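Local coordinates for protein ethanolamine kinase Pv091845 (Plasmodium vivax, PDB 2QG7) that probably phosphorylates ethanolamine as a choline/ethanolamine kinase, the first step in making phosphatidylethanolamine from ethanolamine, at residues Glu191-Pro196 against Lys200-Asn205; Arg360-Ala365 against Ile419-Trp424; His367-Ala372 against Asp379-Lys384. All coordinates share one frame; numbering follows the deposited sequence.

Contact 1: residues Glu191-Pro196 against Lys200-Asn205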
loop_
_atom_site.group_PDB
_atom_site.type_symbol
_atom_site.label_atom_id
_atom_site.label_comp_id
_atom_site.label_asym_id
_atom_site.label_seq_id
_atom_site.Cartn_x
_atom_site.Cartn_y
_atom_site.Cartn_z
ATOM N N GLU D 191 -5.889 -17.628 0.083
ATOM C CA GLU D 191 -5.756 -18.562 1.174
ATOM C C GLU D 191 -5.897 -19.982 0.672
ATOM O O GLU D 191 -5.346 -20.889 1.306
ATOM C CB GLU D 191 -6.691 -18.280 2.386
ATOM C CG GLU D 191 -7.982 -17.513 2.082
ATOM C CD GLU D 191 -7.759 -15.986 1.855
ATOM O OE1 GLU D 191 -7.102 -15.347 2.718
ATOM O OE2 GLU D 191 -8.250 -15.429 0.834
ATOM N N ASP D 192 -6.604 -20.192 -0.454
ATOM C CA ASP D 192 -6.669 -21.521 -1.048
ATOM C C ASP D 192 -5.331 -21.967 -1.614
ATOM O O ASP D 192 -4.926 -23.101 -1.382
ATOM C CB ASP D 192 -7.734 -21.614 -2.131
ATOM C CG ASP D 192 -9.140 -21.507 -1.572
ATOM O OD1 ASP D 192 -10.033 -21.034 -2.308
ATOM O OD2 ASP D 192 -9.378 -21.877 -0.402
ATOM N N ILE D 193 -4.667 -21.096 -2.376
ATOM C CA ILE D 193 -3.385 -21.433 -2.980
ATOM C C ILE D 193 -2.273 -21.731 -1.981
ATOM O O ILE D 193 -1.303 -22.409 -2.306
ATOM C CB ILE D 193 -2.930 -20.404 -4.082
ATOM C CG1 ILE D 193 -2.474 -19.040 -3.484
ATOM C CG2 ILE D 193 -4.018 -20.321 -5.188
ATOM C CD1 ILE D 193 -1.934 -18.101 -4.533
ATOM N N LYS D 194 -2.430 -21.220 -0.763
ATOM C CA LYS D 194 -1.472 -21.388 0.308
ATOM C C LYS D 194 -1.745 -22.695 1.054
ATOM O O LYS D 194 -0.868 -23.256 1.695
ATOM C CB LYS D 194 -1.587 -20.202 1.267
ATOM C CG LYS D 194 -0.522 -20.179 2.413
ATOM C CD LYS D 194 -0.735 -18.962 3.290
ATOM C CE LYS D 194 0.213 -18.919 4.469
ATOM N NZ LYS D 194 1.620 -18.651 4.025
ATOM N N ASN D 195 -2.991 -23.140 0.974
ATOM C CA ASN D 195 -3.485 -24.384 1.569
ATOM C C ASN D 195 -2.833 -25.634 0.932
ATOM O O ASN D 195 -2.916 -25.834 -0.283
ATOM C CB ASN D 195 -5.018 -24.399 1.449
ATOM C CG ASN D 195 -5.642 -25.639 2.010
ATOM O OD1 ASN D 195 -5.007 -26.376 2.765
ATOM N ND2 ASN D 195 -6.897 -25.889 1.636
ATOM N N PRO D 196 -2.113 -26.429 1.754
ATOM C CA PRO D 196 -1.352 -27.639 1.327
ATOM C C PRO D 196 -2.148 -28.627 0.441
ATOM O O PRO D 196 -1.583 -29.300 -0.407
ATOM C CB PRO D 196 -0.954 -28.286 2.669
ATOM C CG PRO D 196 -0.775 -27.086 3.593
ATOM C CD PRO D 196 -1.942 -26.168 3.207
ATOM N N LYS D 200 -0.426 -29.048 -3.493
ATOM C CA LYS D 200 -0.325 -30.355 -4.158
ATOM C C LYS D 200 -0.917 -30.358 -5.576
ATOM O O LYS D 200 -0.243 -30.718 -6.521
ATOM C CB LYS D 200 -0.963 -31.446 -3.264
ATOM C CG LYS D 200 -1.002 -32.875 -3.897
ATOM C CD LYS D 200 -1.513 -33.858 -2.911
ATOM C CE LYS D 200 -2.405 -34.880 -3.575
ATOM N NZ LYS D 200 -1.648 -36.102 -4.124
ATOM N N LEU D 201 -2.146 -29.893 -5.722
ATOM C CA LEU D 201 -2.897 -29.961 -6.983
ATOM C C LEU D 201 -2.456 -28.937 -8.013
ATOM O O LEU D 201 -2.523 -29.188 -9.217
ATOM C CB LEU D 201 -4.387 -29.821 -6.720
ATOM C CG LEU D 201 -5.048 -30.970 -5.958
ATOM C CD1 LEU D 201 -6.538 -30.687 -5.647
ATOM C CD2 LEU D 201 -4.933 -32.248 -6.777
ATOM N N ILE D 202 -1.996 -27.787 -7.521
ATOM C CA ILE D 202 -1.484 -26.713 -8.369
ATOM C C ILE D 202 -0.129 -27.090 -8.965
ATOM O O ILE D 202 0.118 -26.874 -10.160
ATOM C CB ILE D 202 -1.420 -25.349 -7.589
ATOM C CG1 ILE D 202 -2.838 -24.903 -7.216
ATOM C CG2 ILE D 202 -0.708 -24.280 -8.413
ATOM C CD1 ILE D 202 -2.956 -23.837 -6.103
ATOM N N ALA D 203 0.739 -27.631 -8.109
ATOM C CA ALA D 203 2.104 -28.063 -8.466
ATOM C C ALA D 203 2.093 -29.174 -9.507
ATOM O O ALA D 203 2.844 -29.116 -10.502
ATOM C CB ALA D 203 2.826 -28.519 -7.224
ATOM N N LYS D 204 1.215 -30.169 -9.307
ATOM C CA LYS D 204 1.059 -31.286 -10.282
ATOM C C LYS D 204 0.622 -30.814 -11.657
ATOM O O LYS D 204 1.159 -31.291 -12.670
ATOM C CB LYS D 204 0.066 -32.333 -9.794
ATOM C CG LYS D 204 0.565 -33.231 -8.686
ATOM C CD LYS D 204 -0.519 -34.242 -8.414
ATOM C CE LYS D 204 -0.334 -34.917 -7.067
ATOM N NZ LYS D 204 0.887 -35.783 -7.078
ATOM N N ASN D 205 -0.351 -29.892 -11.692
ATOM C CA ASN D 205 -0.817 -29.276 -12.951
ATOM C C ASN D 205 0.219 -28.377 -13.581
ATOM O O ASN D 205 0.329 -28.276 -14.800
ATOM C CB ASN D 205 -2.119 -28.504 -12.738
ATOM C CG ASN D 205 -2.882 -28.292 -14.035
ATOM O OD1 ASN D 205 -3.026 -29.204 -14.846
ATOM N ND2 ASN D 205 -3.365 -27.088 -14.241
#
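Apolar packing between Ile193 and Ile202 carries the side-chain half of this contact. The methyl CD1 of Ile202 reaches Ile193, lying 3.8 Å from Ile193 CG2, and it also stands 4.0 Å from Ile193 CA, so it meets the backbone side of that residue as well as the branch. The geometry behind this is a nearly extended outer torsion in Ile202 (chi2 162°), which carries CD1 outward from its helix, while Ile193 offers the branch CG2 that lies beside its own backbone N. The two side chains cross obliquely. Both isoleucines are buried and also touch His367 of helix 360-369, while Phe390 of helix 384-395 packs on Ile202.

The contact joins helix 190-194 to helix 196-210, a tight connection between two consecutive helices in the largely helical part of the kinase fold. Asn195 occupies the N-cap position of the second helix, its OD1 making a weak hydrogen bond to Lys197 N, and Pro196 follows as the first helical residue, a place where a proline's missing N-H costs no helix bond.

The polar half is backbone: Lys200 N donates to Pro196 O at 3.3 Å, a weak bond. It is the i to i+4 bond of the new helix's first turn. Beside it, Lys200 CB lies 3.6 Å from Pro196 O.

Contact 2: residues Arg360-Ala365 against Ile419-Trp424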
loop_
_atom_site.group_PDB
_atom_site.type_symbol
_atom_site.label_atom_id
_atom_site.label_comp_id
_atom_site.label_asym_id
_atom_site.label_seq_id
_atom_site.Cartn_x
_atom_site.Cartn_y
_atom_site.Cartn_z
ATOM N N ARG D 360 11.619 -21.946 -15.476
ATOM C CA ARG D 360 10.614 -22.602 -14.669
ATOM C C ARG D 360 10.577 -22.044 -13.282
ATOM O O ARG D 360 9.543 -22.141 -12.593
ATOM C CB ARG D 360 10.812 -24.136 -14.638
ATOM C CG ARG D 360 12.167 -24.626 -14.115
ATOM C CD ARG D 360 12.095 -26.025 -13.529
ATOM N NE ARG D 360 13.346 -26.435 -12.862
ATOM C CZ ARG D 360 13.613 -27.649 -12.344
ATOM N NH1 ARG D 360 12.717 -28.638 -12.411
ATOM N NH2 ARG D 360 14.798 -27.888 -11.753
ATOM N N ALA D 361 11.699 -21.478 -12.852
ATOM C CA ALA D 361 11.827 -20.948 -11.497
ATOM C C ALA D 361 11.094 -19.593 -11.365
ATOM O O ALA D 361 10.541 -19.297 -10.299
ATOM C CB ALA D 361 13.252 -20.831 -11.109
ATOM N N TYR D 362 11.055 -18.804 -12.450
ATOM C CA TYR D 362 10.180 -17.634 -12.501
ATOM C C TYR D 362 8.676 -17.916 -12.204
ATOM O O TYR D 362 8.056 -17.206 -11.402
ATOM C CB TYR D 362 10.314 -16.922 -13.822
ATOM C CG TYR D 362 9.428 -15.731 -13.882
ATOM C CD1 TYR D 362 9.831 -14.498 -13.330
ATOM C CD2 TYR D 362 8.160 -15.821 -14.472
ATOM C CE1 TYR D 362 9.000 -13.376 -13.389
ATOM C CE2 TYR D 362 7.298 -14.705 -14.508
ATOM C CZ TYR D 362 7.737 -13.487 -13.976
ATOM O OH TYR D 362 6.878 -12.409 -14.034
ATOM N N ASP D 363 8.114 -18.942 -12.853
ATOM C CA ASP D 363 6.712 -19.277 -12.703
ATOM C C ASP D 363 6.340 -19.735 -11.306
ATOM O O ASP D 363 5.238 -19.473 -10.845
ATOM C CB ASP D 363 6.325 -20.337 -13.728
ATOM C CG ASP D 363 4.921 -20.140 -14.306
ATOM O OD1 ASP D 363 4.323 -19.030 -14.147
ATOM O OD2 ASP D 363 4.440 -21.113 -14.933
ATOM N N ILE D 364 7.248 -20.402 -10.629
ATOM C CA ILE D 364 7.030 -20.875 -9.280
ATOM C C ILE D 364 7.153 -19.744 -8.233
ATOM O O ILE D 364 6.303 -19.631 -7.346
ATOM C CB ILE D 364 7.998 -22.070 -8.920
ATOM C CG1 ILE D 364 7.887 -23.169 -9.998
ATOM C CG2 ILE D 364 7.731 -22.621 -7.466
ATOM C CD1 ILE D 364 9.010 -24.237 -9.951
ATOM N N ALA D 365 8.197 -18.929 -8.340
ATOM C CA ALA D 365 8.415 -17.796 -7.445
ATOM C C ALA D 365 7.354 -16.696 -7.637
ATOM O O ALA D 365 6.923 -16.071 -6.664
ATOM C CB ALA D 365 9.838 -17.234 -7.621
ATOM N N ILE D 419 9.839 -6.898 -9.991
ATOM C CA ILE D 419 10.193 -5.930 -10.990
ATOM C C ILE D 419 9.300 -6.022 -12.211
ATOM O O ILE D 419 8.825 -5.006 -12.728
ATOM C CB ILE D 419 11.698 -6.038 -11.357
ATOM C CG1 ILE D 419 12.537 -5.695 -10.113
ATOM C CG2 ILE D 419 12.028 -5.132 -12.535
ATOM C CD1 ILE D 419 14.066 -6.001 -10.202
ATOM N N ASN D 420 9.068 -7.240 -12.676
ATOM C CA ASN D 420 8.180 -7.484 -13.807
ATOM C C ASN D 420 6.790 -6.878 -13.601
ATOM O O ASN D 420 6.282 -6.171 -14.471
ATOM C CB ASN D 420 8.073 -9.007 -14.097
ATOM C CG ASN D 420 7.256 -9.307 -15.346
ATOM O OD1 ASN D 420 7.710 -9.103 -16.468
ATOM N ND2 ASN D 420 6.028 -9.763 -15.150
ATOM N N TRP D 421 6.155 -7.182 -12.484
ATOM C CA TRP D 421 4.805 -6.719 -12.265
ATOM C C TRP D 421 4.715 -5.283 -11.773
ATOM O O TRP D 421 3.675 -4.662 -11.944
ATOM C CB TRP D 421 4.028 -7.667 -11.353
ATOM C CG TRP D 421 3.692 -8.953 -12.083
ATOM C CD1 TRP D 421 4.259 -10.173 -11.882
ATOM C CD2 TRP D 421 2.778 -9.115 -13.183
ATOM N NE1 TRP D 421 3.727 -11.084 -12.754
ATOM C CE2 TRP D 421 2.830 -10.466 -13.571
ATOM C CE3 TRP D 421 1.914 -8.246 -13.875
ATOM C CZ2 TRP D 421 2.050 -10.986 -14.609
ATOM C CZ3 TRP D 421 1.133 -8.763 -14.921
ATOM C CH2 TRP D 421 1.211 -10.115 -15.282
ATOM N N GLY D 422 5.801 -4.776 -11.156
ATOM C CA GLY D 422 5.952 -3.350 -10.916
ATOM C C GLY D 422 5.909 -2.496 -12.171
ATOM O O GLY D 422 5.250 -1.484 -12.182
ATOM N N LEU D 423 6.647 -2.890 -13.213
ATOM C CA LEU D 423 6.778 -2.094 -14.407
ATOM C C LEU D 423 5.562 -2.262 -15.274
ATOM O O LEU D 423 5.139 -1.315 -15.922
ATOM C CB LEU D 423 8.011 -2.493 -15.196
ATOM C CG LEU D 423 9.411 -2.387 -14.608
ATOM C CD1 LEU D 423 10.425 -3.017 -15.565
ATOM C CD2 LEU D 423 9.775 -0.942 -14.193
ATOM N N TRP D 424 5.000 -3.466 -15.307
ATOM C CA TRP D 424 3.748 -3.699 -16.001
ATOM C C TRP D 424 2.642 -2.805 -15.452
ATOM O O TRP D 424 1.911 -2.160 -16.199
ATOM C CB TRP D 424 3.335 -5.178 -15.842
ATOM C CG TRP D 424 2.018 -5.505 -16.439
ATOM C CD1 TRP D 424 1.765 -5.821 -17.749
ATOM C CD2 TRP D 424 0.751 -5.522 -15.760
ATOM N NE1 TRP D 424 0.415 -6.070 -17.917
ATOM C CE2 TRP D 424 -0.233 -5.871 -16.723
ATOM C CE3 TRP D 424 0.347 -5.267 -14.436
ATOM C CZ2 TRP D 424 -1.594 -5.965 -16.405
ATOM C CZ3 TRP D 424 -0.974 -5.349 -14.119
ATOM C CH2 TRP D 424 -1.951 -5.738 -15.109
#
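A small, buried contact links helix 360-369 to helix 413-430, with the hydroxyl end of Tyr362 reaching Asn420 and Trp421. The evidence that it is a side-chain bridge and not close helix packing is the nearest CA pair, Tyr362 and Asn420, still 10.4 Å apart. The tyrosine spans that gap because its CG is anti to the backbone N (chi1 180°).

Tyr362 OH comes to 3.0 Å from Asn420 ND2, yet the angle is too poor for a hydrogen bond. The amide nitrogen sits at the edge of the phenol ring, near its plane, while the ring and amide planes stand 85° apart. Trp421 joins more loosely, its NE1 3.7 Å from Tyr362 OH in an oblique approach; that indole N-H has a weak hydrogen bond to Asn366 OD1. Asn420 ND2 also lies 3.5 Å above the indole plane, toward the rim, so the amide sits close to phenol and indole alike. Beyond it, Trp421 CZ3 rests over the centre of the Trp424 ring.

On helix 360-369, Asp363 accepts hydrogen bonds from the backbone N of His294 and Cys295, as the conserved aspartate of the corresponding protein-kinase helix holds the catalytic loop. The cluster of Trp421, Trp424 and Tyr354, which meets Trp421 edge-to-face, is consistent with the aromatic pocket that receives the amine substrate in choline kinases.

Contact 3: residues His367-Ala372 against Asp379-Lys384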
loop_
_atom_site.group_PDB
_atom_site.type_symbol
_atom_site.label_atom_id
_atom_site.label_comp_id
_atom_site.label_asym_id
_atom_site.label_seq_id
_atom_site.Cartn_x
_atom_site.Cartn_y
_atom_site.Cartn_z
ATOM N N HIS D 367 4.316 -17.376 -8.555
ATOM C CA HIS D 367 3.167 -17.955 -7.927
ATOM C C HIS D 367 3.227 -17.804 -6.410
ATOM O O HIS D 367 2.216 -17.583 -5.738
ATOM C CB HIS D 367 3.037 -19.439 -8.309
ATOM C CG HIS D 367 1.892 -20.133 -7.625
ATOM N ND1 HIS D 367 0.585 -19.724 -7.768
ATOM C CD2 HIS D 367 1.861 -21.184 -6.773
ATOM C CE1 HIS D 367 -0.207 -20.492 -7.041
ATOM N NE2 HIS D 367 0.541 -21.383 -6.418
ATOM N N PHE D 368 4.419 -17.933 -5.864
ATOM C CA PHE D 368 4.621 -17.793 -4.439
ATOM C C PHE D 368 4.454 -16.337 -3.959
ATOM O O PHE D 368 3.980 -16.102 -2.849
ATOM C CB PHE D 368 6.003 -18.303 -4.079
ATOM C CG PHE D 368 6.105 -19.817 -4.085
ATOM C CD1 PHE D 368 4.946 -20.615 -3.999
ATOM C CD2 PHE D 368 7.341 -20.448 -4.128
ATOM C CE1 PHE D 368 5.049 -22.011 -3.999
ATOM C CE2 PHE D 368 7.449 -21.844 -4.085
ATOM C CZ PHE D 368 6.312 -22.616 -4.027
ATOM N N ASN D 369 4.817 -15.377 -4.805
ATOM C CA ASN D 369 4.480 -13.996 -4.517
ATOM C C ASN D 369 2.978 -13.738 -4.419
ATOM O O ASN D 369 2.573 -12.811 -3.751
ATOM C CB ASN D 369 5.132 -13.011 -5.494
ATOM C CG ASN D 369 6.533 -12.650 -5.099
ATOM O OD1 ASN D 369 6.860 -12.597 -3.916
ATOM N ND2 ASN D 369 7.372 -12.360 -6.088
ATOM N N GLU D 370 2.177 -14.543 -5.097
ATOM C CA GLU D 370 0.755 -14.294 -5.215
ATOM C C GLU D 370 -0.011 -14.828 -4.028
ATOM O O GLU D 370 -1.208 -14.793 -3.993
ATOM C CB GLU D 370 0.228 -14.871 -6.550
ATOM C CG GLU D 370 0.757 -14.190 -7.862
ATOM C CD GLU D 370 0.352 -12.686 -7.987
ATOM O OE1 GLU D 370 1.036 -11.910 -8.731
ATOM O OE2 GLU D 370 -0.683 -12.254 -7.384
ATOM N N TYR D 371 0.684 -15.351 -3.051
ATOM C CA TYR D 371 0.111 -15.815 -1.812
ATOM C C TYR D 371 -0.294 -14.565 -1.023
ATOM O O TYR D 371 -1.246 -14.604 -0.193
ATOM C CB TYR D 371 1.187 -16.585 -1.021
ATOM C CG TYR D 371 1.350 -18.072 -1.357
ATOM C CD1 TYR D 371 1.279 -18.543 -2.687
ATOM C CD2 TYR D 371 1.626 -19.001 -0.348
ATOM C CE1 TYR D 371 1.442 -19.892 -2.978
ATOM C CE2 TYR D 371 1.802 -20.358 -0.631
ATOM C CZ TYR D 371 1.708 -20.794 -1.945
ATOM O OH TYR D 371 1.852 -22.150 -2.228
ATOM N N ALA D 372 0.474 -13.492 -1.250
ATOM C CA ALA D 372 0.225 -12.147 -0.698
ATOM C C ALA D 372 -1.041 -11.492 -1.252
ATOM O O ALA D 372 -1.609 -10.617 -0.598
ATOM C CB ALA D 372 1.423 -11.247 -0.953
ATOM N N ASP D 379 4.003 -11.326 4.296
ATOM C CA ASP D 379 4.196 -12.356 5.318
ATOM C C ASP D 379 3.419 -13.659 5.001
ATOM O O ASP D 379 3.593 -14.690 5.663
ATOM C CB ASP D 379 3.812 -11.798 6.702
ATOM C CG ASP D 379 2.380 -11.218 6.738
ATOM O OD1 ASP D 379 1.979 -10.425 5.813
ATOM O OD2 ASP D 379 1.656 -11.533 7.717
ATOM N N LEU D 380 2.561 -13.603 3.985
ATOM C CA LEU D 380 1.807 -14.756 3.547
ATOM C C LEU D 380 2.576 -15.583 2.506
ATOM O O LEU D 380 2.169 -16.673 2.171
ATOM C CB LEU D 380 0.439 -14.312 3.008
ATOM C CG LEU D 380 -0.550 -13.640 3.988
ATOM C CD1 LEU D 380 -1.786 -13.166 3.288
ATOM C CD2 LEU D 380 -0.959 -14.612 5.074
ATOM N N THR D 381 3.687 -15.056 1.996
ATOM C CA THR D 381 4.508 -15.792 1.056
ATOM C C THR D 381 5.152 -16.988 1.786
ATOM O O THR D 381 5.433 -16.888 2.989
ATOM C CB THR D 381 5.586 -14.902 0.421
ATOM O OG1 THR D 381 6.376 -14.320 1.463
ATOM C CG2 THR D 381 4.965 -13.822 -0.454
ATOM N N PRO D 382 5.353 -18.135 1.074
ATOM C CA PRO D 382 5.736 -19.396 1.791
ATOM C C PRO D 382 7.077 -19.374 2.581
ATOM O O PRO D 382 8.086 -18.826 2.091
ATOM C CB PRO D 382 5.783 -20.450 0.662
ATOM C CG PRO D 382 5.945 -19.711 -0.581
ATOM C CD PRO D 382 5.256 -18.356 -0.390
ATOM N N SER D 383 7.050 -19.948 3.810
ATOM C CA SER D 383 8.310 -20.405 4.473
ATOM C C SER D 383 9.029 -21.514 3.690
ATOM O O SER D 383 8.430 -22.158 2.825
ATOM C CB SER D 383 8.061 -20.892 5.905
ATOM O OG SER D 383 7.218 -22.028 5.908
ATOM N N LYS D 384 10.319 -21.723 3.996
ATOM C CA LYS D 384 11.130 -22.847 3.451
ATOM C C LYS D 384 10.369 -24.175 3.414
ATOM O O LYS D 384 10.441 -24.927 2.451
ATOM C CB LYS D 384 12.406 -23.033 4.292
ATOM C CG LYS D 384 13.482 -23.937 3.669
ATOM C CD LYS D 384 14.480 -23.145 2.818
ATOM C CE LYS D 384 15.832 -23.871 2.720
ATOM N NZ LYS D 384 15.743 -25.244 2.104
#
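Pro382 packs its ring methylenes onto two aromatic faces, those of Phe368 and Tyr371. Its CG stands 3.8 Å from the centroid of the Phe368 ring, 23° off the normal, and its CD 4.1 Å from the centroid of the Tyr371 ring, 26° off. Both are CH-pi contacts offset toward the ring rims, and in each case the proline crosses the aromatic side chain at about a right angle. Phe368 and Tyr371 share one first rotamer, with CG anti to the carbonyl carbon and beside the backbone N (chi1 -86° in Tyr371), which turns both rings to meet the same proline.

The tyrosine also receives Leu380 O at its edge, in the ring plane; this oxygen is 3.3 Å from Tyr371 CB and 3.5 Å from Tyr371 CD2. A second partner, Lys194 NZ, hydrogen-bonds the same carbonyl. At the far end of the ring, Tyr371 OH is hydrogen-bonded to Gln199 NE2.

The arrangement folds the loop that follows helix 360-369 back against that helix's C-terminal end, shortly before helix 384-395 starts with Ser383 as its N-cap. Thr381 and Pro382 have polyproline II backbone angles.

Thr381 splits its branches by polarity. CG2, beside the backbone N, rests 3.5 Å from Phe368 O and lies alongside Asn369, whereas OG1 hydrogen-bonds Trp378 O. The amide of Asn369 is held by its own partner, ND2 donating to Tyr414 O of helix 413-430. Leu380 lies against the backbone carbonyl of Tyr371: its CB is 3.6 Å from Tyr371 O, and its CD1 3.8 Å from that same oxygen.

Along the chain contact 1 closes first; contact 2 opens afterwards, and contact 3 is nested inside the loop that contact 2 closes. Contacts 2 and 3 share helix 360-369, one near its start and the other around its end, with centres about 13 Å apart. Contacts 1 and 3, whose centres are about 12 Å apart, touch directly through the Lys194-Leu380 bond and Ile193 on Tyr371. Contacts 1 and 2 stay apart, about 8 Å between nearest atoms. Helix 360-369 touches helices 190-194 and 196-210 through His367 and meets helix 413-430 through Tyr362, so all three contacts surround one helix of the kinase fold.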